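Local coordinates for racemase (Pseudovibrio sp. JE062, PDB 3MKC), which belongs to the mandelate racemase/muconate lactonizing enzyme family of the enolase superfamily, which pairs an N-terminal capping domain with a TIM-barrel-like domain, at residues A[30-35]-A[50-55]; A[125-130]-A[366-371]; A[144-149]-A[162-167]; A[194-199]-A[230-235]. All blocks are in the same frame, centred on the assembly; numbering follows the deposited sequence.

Contact 1. Residues A[30-35]-A[50-55]; sequences NTVVVK and GSPDAI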
# COMPACT_ATOMS: atom_id res chain seq x y z
N ASN A 30 10.30 2.40 10.63
CA ASN A 30 11.19 3.17 9.80
C ASN A 30 10.64 3.31 8.39
O ASN A 30 9.66 2.67 8.02
CB ASN A 30 12.58 2.51 9.75
CG ASN A 30 12.53 1.09 9.23
OD1 ASN A 30 12.00 0.84 8.15
ND2 ASN A 30 13.09 0.16 9.99
N THR A 31 11.28 4.18 7.63
CA THR A 31 10.90 4.41 6.26
C THR A 31 12.03 5.15 5.57
O THR A 31 13.05 5.47 6.18
CB THR A 31 9.60 5.24 6.15
OG1 THR A 31 9.15 5.23 4.79
CG2 THR A 31 9.85 6.69 6.58
N VAL A 32 11.84 5.39 4.29
CA VAL A 32 12.83 6.11 3.52
C VAL A 32 12.08 7.16 2.74
O VAL A 32 11.40 6.86 1.76
CB VAL A 32 13.57 5.18 2.56
CG1 VAL A 32 14.64 5.95 1.83
CG2 VAL A 32 14.18 4.02 3.34
N VAL A 33 12.17 8.40 3.19
CA VAL A 33 11.50 9.49 2.50
C VAL A 33 12.26 9.82 1.24
O VAL A 33 13.49 9.86 1.23
CB VAL A 33 11.44 10.76 3.37
CG1 VAL A 33 10.80 11.90 2.58
CG2 VAL A 33 10.65 10.49 4.64
N VAL A 34 11.52 10.03 0.15
CA VAL A 34 12.13 10.41 -1.11
C VAL A 34 11.70 11.84 -1.41
O VAL A 34 10.51 12.11 -1.58
CB VAL A 34 11.68 9.50 -2.26
CG1 VAL A 34 12.27 10.00 -3.57
CG2 VAL A 34 12.11 8.07 -1.99
N LYS A 35 12.66 12.75 -1.47
CA LYS A 35 12.37 14.15 -1.75
C LYS A 35 12.92 14.55 -3.11
O LYS A 35 14.14 14.54 -3.32
CB LYS A 35 12.98 15.02 -0.66
CG LYS A 35 12.61 16.50 -0.69
CD LYS A 35 13.34 17.22 0.44
CE LYS A 35 12.88 18.66 0.61
NZ LYS A 35 13.44 19.23 1.88
N GLY A 50 11.55 -1.24 2.46
CA GLY A 50 12.86 -1.88 2.56
C GLY A 50 13.75 -1.32 3.66
O GLY A 50 13.50 -0.24 4.19
N SER A 51 14.80 -2.06 4.01
CA SER A 51 15.73 -1.61 5.04
C SER A 51 16.27 -0.25 4.60
O SER A 51 16.88 -0.13 3.54
CB SER A 51 16.87 -2.61 5.20
OG SER A 51 16.40 -3.85 5.69
N PRO A 52 16.03 0.79 5.40
CA PRO A 52 16.50 2.14 5.05
C PRO A 52 17.96 2.21 4.60
O PRO A 52 18.27 2.86 3.61
CB PRO A 52 16.25 2.94 6.33
CG PRO A 52 15.01 2.29 6.87
CD PRO A 52 15.29 0.81 6.68
N ASP A 53 18.85 1.54 5.32
CA ASP A 53 20.26 1.56 4.98
C ASP A 53 20.57 0.88 3.64
O ASP A 53 21.47 1.30 2.92
CB ASP A 53 21.10 0.95 6.11
CG ASP A 53 20.59 -0.41 6.56
OD1 ASP A 53 19.38 -0.67 6.41
OD2 ASP A 53 21.40 -1.20 7.10
N ALA A 54 19.82 -0.17 3.32
CA ALA A 54 20.02 -0.87 2.05
C ALA A 54 19.49 0.02 0.93
O ALA A 54 20.11 0.14 -0.12
CB ALA A 54 19.29 -2.20 2.06
N ILE A 55 18.35 0.65 1.17
CA ILE A 55 17.76 1.54 0.18
C ILE A 55 18.67 2.73 -0.11
O ILE A 55 18.90 3.08 -1.27
CB ILE A 55 16.38 2.03 0.64
CG1 ILE A 55 15.41 0.85 0.73
CG2 ILE A 55 15.84 3.08 -0.32
CD1 ILE A 55 15.16 0.16 -0.58
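Val32 holds CG1 anti to its backbone N (chi1 -177°) and CG2 beside that nitrogen, and both methyls meet the helix that starts in 50-55. Val32 CG2 packs chiefly on Pro52, 3.4 Å from Pro52 CA, which is tighter than carbons usually pack, and it also brushes Ile55. Pro52 CB follows at 3.8 Å from Val32 CG2. Val32 CG1 lies 3.8 Å from Ile55 CG2, about one helical turn further on. Asn30 has CG between its backbone N and carbonyl carbon (chi1 58°), and the Asn30 and Pro52 side chains cross at about a right angle. Here Asn30 OD1 is 3.6 Å from Pro52 CG, a van der Waals contact with carbon. Thr31, between the two, has its CB turned away from the helix, and its OG1 is hydrogen-bonded to Glu47 OE1. Gly50, at a positive phi of 102°, turns the chain from strand to helix, and Ser51 O accepts Ile55 N at 2.9 Å in the first turn. Proline suits this place, since the first turn of a helix needs no N-H from it. Strand 29-38 is the middle strand of the antiparallel meander of the N-terminal capping domain, flanked by 12-22 and 43-48. Helix 52-59 begins against it, with Phe17 of strand 12-22 touching both Val32 and Ile55, and Leu102 of helix 102-122 meeting Ile55.

Contact 2. Residues A[125-130]-A[366-371]; sequences PAYQLL and FAKPTA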
# COMPACT_ATOMS: atom_id res chain seq x y z
N PRO A 125 -4.45 18.63 -7.37
CA PRO A 125 -4.29 17.44 -6.53
C PRO A 125 -3.82 16.25 -7.35
O PRO A 125 -4.10 16.17 -8.55
CB PRO A 125 -5.69 17.23 -5.95
CG PRO A 125 -6.58 17.82 -6.99
CD PRO A 125 -5.85 19.07 -7.39
N ALA A 126 -3.11 15.34 -6.71
CA ALA A 126 -2.58 14.16 -7.39
C ALA A 126 -3.64 13.33 -8.13
O ALA A 126 -3.41 12.92 -9.26
CB ALA A 126 -1.83 13.28 -6.40
N TYR A 127 -4.78 13.09 -7.50
CA TYR A 127 -5.81 12.28 -8.14
C TYR A 127 -6.29 12.84 -9.48
O TYR A 127 -6.79 12.09 -10.32
CB TYR A 127 -6.99 12.05 -7.17
CG TYR A 127 -7.97 13.19 -7.05
CD1 TYR A 127 -8.97 13.37 -7.99
CD2 TYR A 127 -7.88 14.11 -6.00
CE1 TYR A 127 -9.87 14.42 -7.90
CE2 TYR A 127 -8.78 15.17 -5.89
CZ TYR A 127 -9.77 15.32 -6.85
OH TYR A 127 -10.67 16.35 -6.76
N GLN A 128 -6.14 14.14 -9.69
CA GLN A 128 -6.57 14.72 -10.96
C GLN A 128 -5.54 14.40 -12.05
O GLN A 128 -5.90 14.23 -13.21
CB GLN A 128 -6.78 16.23 -10.84
CG GLN A 128 -7.88 16.58 -9.85
CD GLN A 128 -8.34 18.02 -9.95
OE1 GLN A 128 -7.54 18.91 -10.23
NE2 GLN A 128 -9.62 18.24 -9.71
N LEU A 129 -4.27 14.31 -11.66
CA LEU A 129 -3.23 13.96 -12.62
C LEU A 129 -3.43 12.50 -13.02
O LEU A 129 -3.03 12.08 -14.10
CB LEU A 129 -1.83 14.15 -12.01
CG LEU A 129 -1.42 15.57 -11.62
CD1 LEU A 129 0.01 15.56 -11.08
CD2 LEU A 129 -1.53 16.50 -12.83
N LEU A 130 -4.05 11.72 -12.14
CA LEU A 130 -4.32 10.31 -12.42
C LEU A 130 -5.63 10.10 -13.18
O LEU A 130 -6.03 8.97 -13.43
CB LEU A 130 -4.33 9.49 -11.13
CG LEU A 130 -2.96 9.17 -10.52
CD1 LEU A 130 -3.12 8.80 -9.05
CD2 LEU A 130 -2.31 8.04 -11.30
N PHE A 366 -13.49 9.35 3.39
CA PHE A 366 -12.69 10.53 3.09
C PHE A 366 -13.28 11.34 1.95
O PHE A 366 -13.82 10.78 1.00
CB PHE A 366 -11.26 10.12 2.71
CG PHE A 366 -10.49 9.53 3.85
CD1 PHE A 366 -10.28 10.25 5.02
CD2 PHE A 366 -9.97 8.24 3.76
CE1 PHE A 366 -9.56 9.71 6.08
CE2 PHE A 366 -9.25 7.69 4.82
CZ PHE A 366 -9.05 8.43 5.98
N ALA A 367 -13.17 12.66 2.05
CA ALA A 367 -13.67 13.55 1.01
C ALA A 367 -12.54 13.73 0.00
O ALA A 367 -11.40 13.36 0.26
CB ALA A 367 -14.04 14.91 1.62
N LYS A 368 -12.86 14.32 -1.15
CA LYS A 368 -11.86 14.54 -2.18
C LYS A 368 -10.75 15.47 -1.69
O LYS A 368 -11.02 16.50 -1.09
CB LYS A 368 -12.51 15.13 -3.43
CG LYS A 368 -13.58 14.23 -4.03
CD LYS A 368 -13.95 14.63 -5.45
CE LYS A 368 -14.61 15.98 -5.51
NZ LYS A 368 -15.13 16.25 -6.89
N PRO A 369 -9.48 15.09 -1.93
CA PRO A 369 -8.38 15.96 -1.49
C PRO A 369 -8.50 17.32 -2.17
O PRO A 369 -8.93 17.41 -3.31
CB PRO A 369 -7.15 15.19 -1.95
CG PRO A 369 -7.58 13.76 -1.78
CD PRO A 369 -8.98 13.78 -2.37
N THR A 370 -8.14 18.38 -1.45
CA THR A 370 -8.24 19.73 -2.01
C THR A 370 -6.90 20.44 -2.17
O THR A 370 -6.85 21.56 -2.68
CB THR A 370 -9.13 20.61 -1.12
OG1 THR A 370 -8.64 20.58 0.22
CG2 THR A 370 -10.58 20.12 -1.15
N ALA A 371 -5.82 19.79 -1.75
CA ALA A 371 -4.50 20.40 -1.86
C ALA A 371 -3.75 19.88 -3.09
O ALA A 371 -4.04 18.80 -3.59
CB ALA A 371 -3.69 20.11 -0.60
O HOH W 1 -10.33 18.52 -5.16
O HOH W 2 -12.47 16.78 -8.79
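Tyr127 lays one border of its ring against Pro369: CE2 is 3.8 Å from Pro369 CD, and the two side chains pass at a slant. Pro369 O meets the ring at its edge, in plane, 3.4 Å from Tyr127 CE2. The other neighbour is Lys368, whose chain crosses the tyrosine at about a right angle and brings CD to 3.9 Å from Tyr127 OH. On one face of the ring sits Gln128 CG, offset toward the rim. Two waters grip the hydroxyl, both in the ring plane. One is 2.7 Å from Tyr127 OH and donates to Pro369 O at 2.6 Å, tying the phenol to the opposite backbone. The second, also close to the hydroxyl, weakly accepts from Gln128 NE2 and Lys368 NZ. Further along, Pro125 CA makes a bent CA-H...O contact with Ala371 O at 3.2 Å, with an angle of 123° at the hydrogen. The contact lies at the surface and joins the short, weakly bonded helix 126-129 to the chain that follows strand 366-367. Behind it runs helix 319-331, whose His327 touches Pro369 and accepts from Tyr127 N, while Ala126 pairs through its backbone with Gly373.

Contact 3. Residues A[144-149]-A[162-167]; sequences LYPAIP and APLLEK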
# COMPACT_ATOMS: atom_id res chain seq x y z
N LEU A 144 -6.57 -3.70 11.89
CA LEU A 144 -6.45 -3.66 13.34
C LEU A 144 -5.59 -4.77 13.93
O LEU A 144 -5.56 -5.89 13.42
CB LEU A 144 -7.84 -3.76 13.97
CG LEU A 144 -8.91 -2.83 13.41
CD1 LEU A 144 -10.26 -3.19 14.01
CD2 LEU A 144 -8.53 -1.40 13.72
N TYR A 145 -4.91 -4.45 15.03
CA TYR A 145 -4.09 -5.42 15.74
C TYR A 145 -3.76 -4.89 17.13
O TYR A 145 -3.09 -3.87 17.28
CB TYR A 145 -2.79 -5.70 14.99
CG TYR A 145 -2.11 -6.98 15.44
CD1 TYR A 145 -2.57 -8.22 15.02
CD2 TYR A 145 -1.01 -6.94 16.30
CE1 TYR A 145 -1.95 -9.40 15.44
CE2 TYR A 145 -0.38 -8.11 16.72
CZ TYR A 145 -0.85 -9.34 16.29
OH TYR A 145 -0.22 -10.50 16.69
N PRO A 146 -4.25 -5.57 18.18
CA PRO A 146 -3.99 -5.13 19.55
C PRO A 146 -2.56 -5.39 20.00
O PRO A 146 -1.79 -6.06 19.31
CB PRO A 146 -4.99 -5.95 20.36
CG PRO A 146 -5.01 -7.25 19.61
CD PRO A 146 -5.09 -6.78 18.17
N ALA A 147 -2.20 -4.83 21.15
CA ALA A 147 -0.87 -5.01 21.71
C ALA A 147 -0.95 -6.30 22.51
O ALA A 147 -1.23 -6.28 23.71
CB ALA A 147 -0.52 -3.85 22.61
N ILE A 148 -0.72 -7.43 21.84
CA ILE A 148 -0.79 -8.73 22.51
C ILE A 148 0.45 -9.61 22.29
O ILE A 148 1.05 -9.60 21.22
CB ILE A 148 -2.04 -9.54 22.05
CG1 ILE A 148 -2.09 -9.59 20.52
CG2 ILE A 148 -3.31 -8.91 22.61
CD1 ILE A 148 -3.13 -10.53 19.96
N PRO A 149 0.85 -10.36 23.32
CA PRO A 149 2.01 -11.24 23.21
C PRO A 149 1.67 -12.63 23.74
O PRO A 149 1.82 -12.90 24.94
CB PRO A 149 3.04 -10.53 24.08
CG PRO A 149 2.17 -9.93 25.23
CD PRO A 149 0.73 -9.88 24.71
N ALA A 162 -11.38 -7.05 20.86
CA ALA A 162 -12.69 -6.54 21.25
C ALA A 162 -12.85 -5.02 21.28
O ALA A 162 -13.71 -4.47 20.59
CB ALA A 162 -13.11 -7.15 22.59
N PRO A 163 -12.04 -4.32 22.09
CA PRO A 163 -12.17 -2.86 22.15
C PRO A 163 -11.88 -2.15 20.83
O PRO A 163 -12.45 -1.09 20.55
CB PRO A 163 -11.19 -2.47 23.26
CG PRO A 163 -10.14 -3.52 23.16
CD PRO A 163 -10.95 -4.78 22.97
N LEU A 164 -11.00 -2.73 20.02
CA LEU A 164 -10.68 -2.14 18.73
C LEU A 164 -11.88 -2.28 17.81
O LEU A 164 -12.24 -1.35 17.09
CB LEU A 164 -9.46 -2.82 18.10
CG LEU A 164 -8.12 -2.60 18.80
CD1 LEU A 164 -7.01 -3.37 18.10
CD2 LEU A 164 -7.80 -1.11 18.81
N LEU A 165 -12.51 -3.45 17.84
CA LEU A 165 -13.68 -3.71 17.01
C LEU A 165 -14.86 -2.83 17.44
O LEU A 165 -15.58 -2.29 16.60
CB LEU A 165 -14.07 -5.19 17.09
CG LEU A 165 -13.03 -6.19 16.56
CD1 LEU A 165 -13.53 -7.62 16.76
CD2 LEU A 165 -12.78 -5.93 15.08
N GLU A 166 -15.05 -2.68 18.75
CA GLU A 166 -16.15 -1.86 19.25
C GLU A 166 -15.94 -0.40 18.85
O GLU A 166 -16.89 0.29 18.48
CB GLU A 166 -16.26 -1.97 20.78
CG GLU A 166 -16.58 -3.37 21.30
CD GLU A 166 -17.99 -3.85 20.95
OE1 GLU A 166 -18.71 -3.14 20.21
OE2 GLU A 166 -18.37 -4.94 21.42
N LYS A 167 -14.69 0.05 18.91
CA LYS A 167 -14.36 1.43 18.55
C LYS A 167 -14.62 1.67 17.07
O LYS A 167 -15.11 2.74 16.69
CB LYS A 167 -12.89 1.74 18.87
CG LYS A 167 -12.51 3.20 18.65
CD LYS A 167 -11.10 3.49 19.12
CE LYS A 167 -10.74 4.95 18.94
NZ LYS A 167 -9.38 5.26 19.47
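A beta-alpha-beta unit of the TIM-barrel-like domain holds this contact: the loop leaving strand 137-143 runs past helix 154-170 before the chain enters the parallel strand 175-179, and Leu144 and Pro146 of the loop pack on Leu164 and Leu165 of the helix. Leu164 CD1 lies over the face of the Tyr145-Pro146 peptide, 3.5 Å from Pro146 N and 3.7 Å from Tyr145 C. Pro146 CD adds a ring contact to Leu164 CD1 at 3.9 Å, the two side chains passing at a slant. Leu164 has CG anti to its carbonyl carbon (chi1 -68°) and CD1 anti to CA (chi2 178°), an extended chain that carries the methyl out to the loop. Leu144 brings its own CD1 to 3.9 Å from Leu165 CD2 and 4.2 Å from Leu164 CB. The helix is kinked here: Pro163 has no N-H to give and Leu164 N makes no bond to the turn before, but Glu166 N bonds to Ala162 O at 2.9 Å. Leu165 also touches Leu198 and Ile201 of helix 188-202, and both Leu144 and Leu165 touch Val176. Methyls meet methyl, proline ring and peptide face, so the contact is van der Waals alone, and the loop's position is probably fixed more by polar bonds nearby, such as Tyr161 OH to Leu144 O and the backbone pairing of Leu144 with Lys177.

Contact 4. Residues A[194-199]-A[230-235]; sequences YLRELR and EDLELY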
# COMPACT_ATOMS: atom_id res chain seq x y z
N TYR A 194 -11.72 -18.70 16.54
CA TYR A 194 -11.24 -17.34 16.70
C TYR A 194 -12.00 -16.35 15.83
O TYR A 194 -12.54 -15.35 16.31
CB TYR A 194 -9.75 -17.32 16.35
CG TYR A 194 -9.08 -15.97 16.32
CD1 TYR A 194 -8.95 -15.21 17.47
CD2 TYR A 194 -8.51 -15.49 15.14
CE1 TYR A 194 -8.25 -14.00 17.45
CE2 TYR A 194 -7.82 -14.29 15.11
CZ TYR A 194 -7.69 -13.55 16.27
OH TYR A 194 -6.99 -12.37 16.24
N LEU A 195 -12.03 -16.62 14.53
CA LEU A 195 -12.71 -15.74 13.59
C LEU A 195 -14.20 -15.68 13.87
O LEU A 195 -14.84 -14.67 13.62
CB LEU A 195 -12.43 -16.21 12.16
CG LEU A 195 -10.94 -16.19 11.79
CD1 LEU A 195 -10.77 -16.67 10.35
CD2 LEU A 195 -10.39 -14.78 11.94
N ARG A 196 -14.76 -16.77 14.38
CA ARG A 196 -16.18 -16.79 14.68
C ARG A 196 -16.46 -15.86 15.86
O ARG A 196 -17.49 -15.18 15.90
CB ARG A 196 -16.64 -18.20 15.01
CG ARG A 196 -16.85 -19.06 13.78
CD ARG A 196 -17.15 -20.51 14.12
NE ARG A 196 -17.47 -21.26 12.92
CZ ARG A 196 -18.52 -20.98 12.15
NH1 ARG A 196 -19.32 -19.98 12.46
NH2 ARG A 196 -18.75 -21.69 11.05
N GLU A 197 -15.54 -15.83 16.81
CA GLU A 197 -15.71 -14.98 17.99
C GLU A 197 -15.56 -13.51 17.62
O GLU A 197 -16.31 -12.67 18.10
CB GLU A 197 -14.70 -15.35 19.08
CG GLU A 197 -14.91 -16.75 19.62
CD GLU A 197 -16.31 -16.96 20.16
OE1 GLU A 197 -16.67 -16.31 21.16
OE2 GLU A 197 -17.06 -17.78 19.57
N LEU A 198 -14.58 -13.20 16.77
CA LEU A 198 -14.36 -11.83 16.36
C LEU A 198 -15.53 -11.31 15.54
O LEU A 198 -15.94 -10.16 15.68
CB LEU A 198 -13.06 -11.71 15.57
CG LEU A 198 -11.78 -12.05 16.34
CD1 LEU A 198 -10.56 -11.77 15.47
CD2 LEU A 198 -11.72 -11.21 17.61
N ARG A 199 -16.06 -12.17 14.66
CA ARG A 199 -17.19 -11.78 13.84
C ARG A 199 -18.41 -11.60 14.74
O ARG A 199 -19.26 -10.74 14.48
CB ARG A 199 -17.48 -12.86 12.79
CG ARG A 199 -18.79 -12.66 12.04
CD ARG A 199 -18.84 -11.29 11.38
NE ARG A 199 -18.69 -11.36 9.93
CZ ARG A 199 -18.70 -10.31 9.13
NH1 ARG A 199 -18.84 -9.09 9.63
NH2 ARG A 199 -18.57 -10.47 7.81
N GLU A 230 -17.73 -20.22 5.94
CA GLU A 230 -18.44 -19.54 4.87
C GLU A 230 -19.57 -18.69 5.47
O GLU A 230 -19.85 -17.59 4.99
CB GLU A 230 -19.01 -20.58 3.90
CG GLU A 230 -19.44 -20.01 2.56
CD GLU A 230 -19.85 -21.08 1.56
OE1 GLU A 230 -18.99 -21.87 1.13
OE2 GLU A 230 -21.05 -21.13 1.21
N ASP A 231 -20.20 -19.18 6.53
CA ASP A 231 -21.29 -18.46 7.17
C ASP A 231 -20.87 -17.11 7.76
O ASP A 231 -21.71 -16.23 7.95
CB ASP A 231 -21.92 -19.34 8.27
CG ASP A 231 -20.91 -19.76 9.31
OD1 ASP A 231 -19.87 -20.34 8.92
OD2 ASP A 231 -21.15 -19.52 10.50
N LEU A 232 -19.58 -16.95 8.04
CA LEU A 232 -19.08 -15.69 8.59
C LEU A 232 -19.10 -14.59 7.53
O LEU A 232 -18.94 -13.41 7.84
CB LEU A 232 -17.66 -15.86 9.13
CG LEU A 232 -17.52 -16.86 10.29
CD1 LEU A 232 -16.10 -16.84 10.80
CD2 LEU A 232 -18.50 -16.49 11.41
N GLU A 233 -19.29 -14.98 6.28
CA GLU A 233 -19.35 -14.01 5.19
C GLU A 233 -18.19 -13.02 5.20
O GLU A 233 -18.40 -11.81 5.02
CB GLU A 233 -20.68 -13.24 5.27
CG GLU A 233 -21.92 -14.13 5.27
CD GLU A 233 -23.20 -13.33 5.39
OE1 GLU A 233 -23.39 -12.38 4.59
OE2 GLU A 233 -24.02 -13.64 6.28
N LEU A 234 -16.98 -13.52 5.39
CA LEU A 234 -15.80 -12.66 5.41
C LEU A 234 -15.54 -12.08 4.02
O LEU A 234 -15.82 -12.73 3.01
CB LEU A 234 -14.59 -13.46 5.91
CG LEU A 234 -14.81 -14.12 7.29
CD1 LEU A 234 -13.63 -15.00 7.65
CD2 LEU A 234 -15.02 -13.02 8.35
N TYR A 235 -15.01 -10.86 3.98
CA TYR A 235 -14.73 -10.19 2.71
C TYR A 235 -13.61 -10.88 1.94
O TYR A 235 -13.72 -11.08 0.73
CB TYR A 235 -14.36 -8.73 2.94
CG TYR A 235 -14.37 -7.95 1.66
CD1 TYR A 235 -15.50 -7.24 1.27
CD2 TYR A 235 -13.27 -7.97 0.80
CE1 TYR A 235 -15.55 -6.57 0.05
CE2 TYR A 235 -13.31 -7.31 -0.42
CZ TYR A 235 -14.44 -6.61 -0.79
OH TYR A 235 -14.48 -5.98 -2.02
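Arg199 and Arg196, on one helix, bind segment 230-235 in different ways. Arg199 grips a single backbone oxygen side-on: NE donates to Leu232 O at 2.9 Å and NH2 to the same oxygen at 3.0 Å, with the oxygen close to the guanidinium plane. A weak bond from Arg199 NH2 reaches Glu233 O at 3.1 Å. The remaining nitrogen, NH1, donates to Thr206 O and Gly203 O, so four backbone carbonyls, one of them weakly bonded, take up N-H groups of this buried guanidinium. Bends at chi2 (56°), placing CD, and chi3 (107°), placing NE, put NE beside Leu232 O. In the barrel domain, helix 188-202 is thereby tied to the 3-10 turn between helix 219-228 and strand 236-238. Arg196, extended from CG to NE, meets Asp231 end-on in a two-pronged salt bridge. Arg196 NH1 to Asp231 OD2 is 2.7 Å, in the guanidinium plane and on the syn lone pair, whereas Arg196 NH2 to Asp231 OD1 is 2.8 Å and more bent; NH2 also bonds weakly to Ser228 O. Leu232 touches both arginines, CG lying over one face of the Arg196 guanidinium, CD2 3.7 Å from Arg196 NH1 and 3.9 Å from Arg199 CG.

Overall arrangement
Contacts 3 and 4 are neighbours in the barrel domain, their centres 16 Å apart, and they touch where Leu165 CD1 lies 3.7 Å from Leu198 O: Leu165 of helix 154-170 packs on helix 188-202, which carries one segment of contact 4. Contact 1 stands alone in the capping domain, its centre 37 Å from that of contact 4 and on the opposite side of the chain's centre. Contact 2 joins 125-130, from the N-terminal part of the sequence, to 366-371, from the C-terminal part, and contacts 3 and 4 are nested inside the long loop it closes. In enolase-superfamily barrels the active site lies at the C-terminal strand ends, the end from which the 144-149 loop emerges, whereas 230-235 leads into a strand's start.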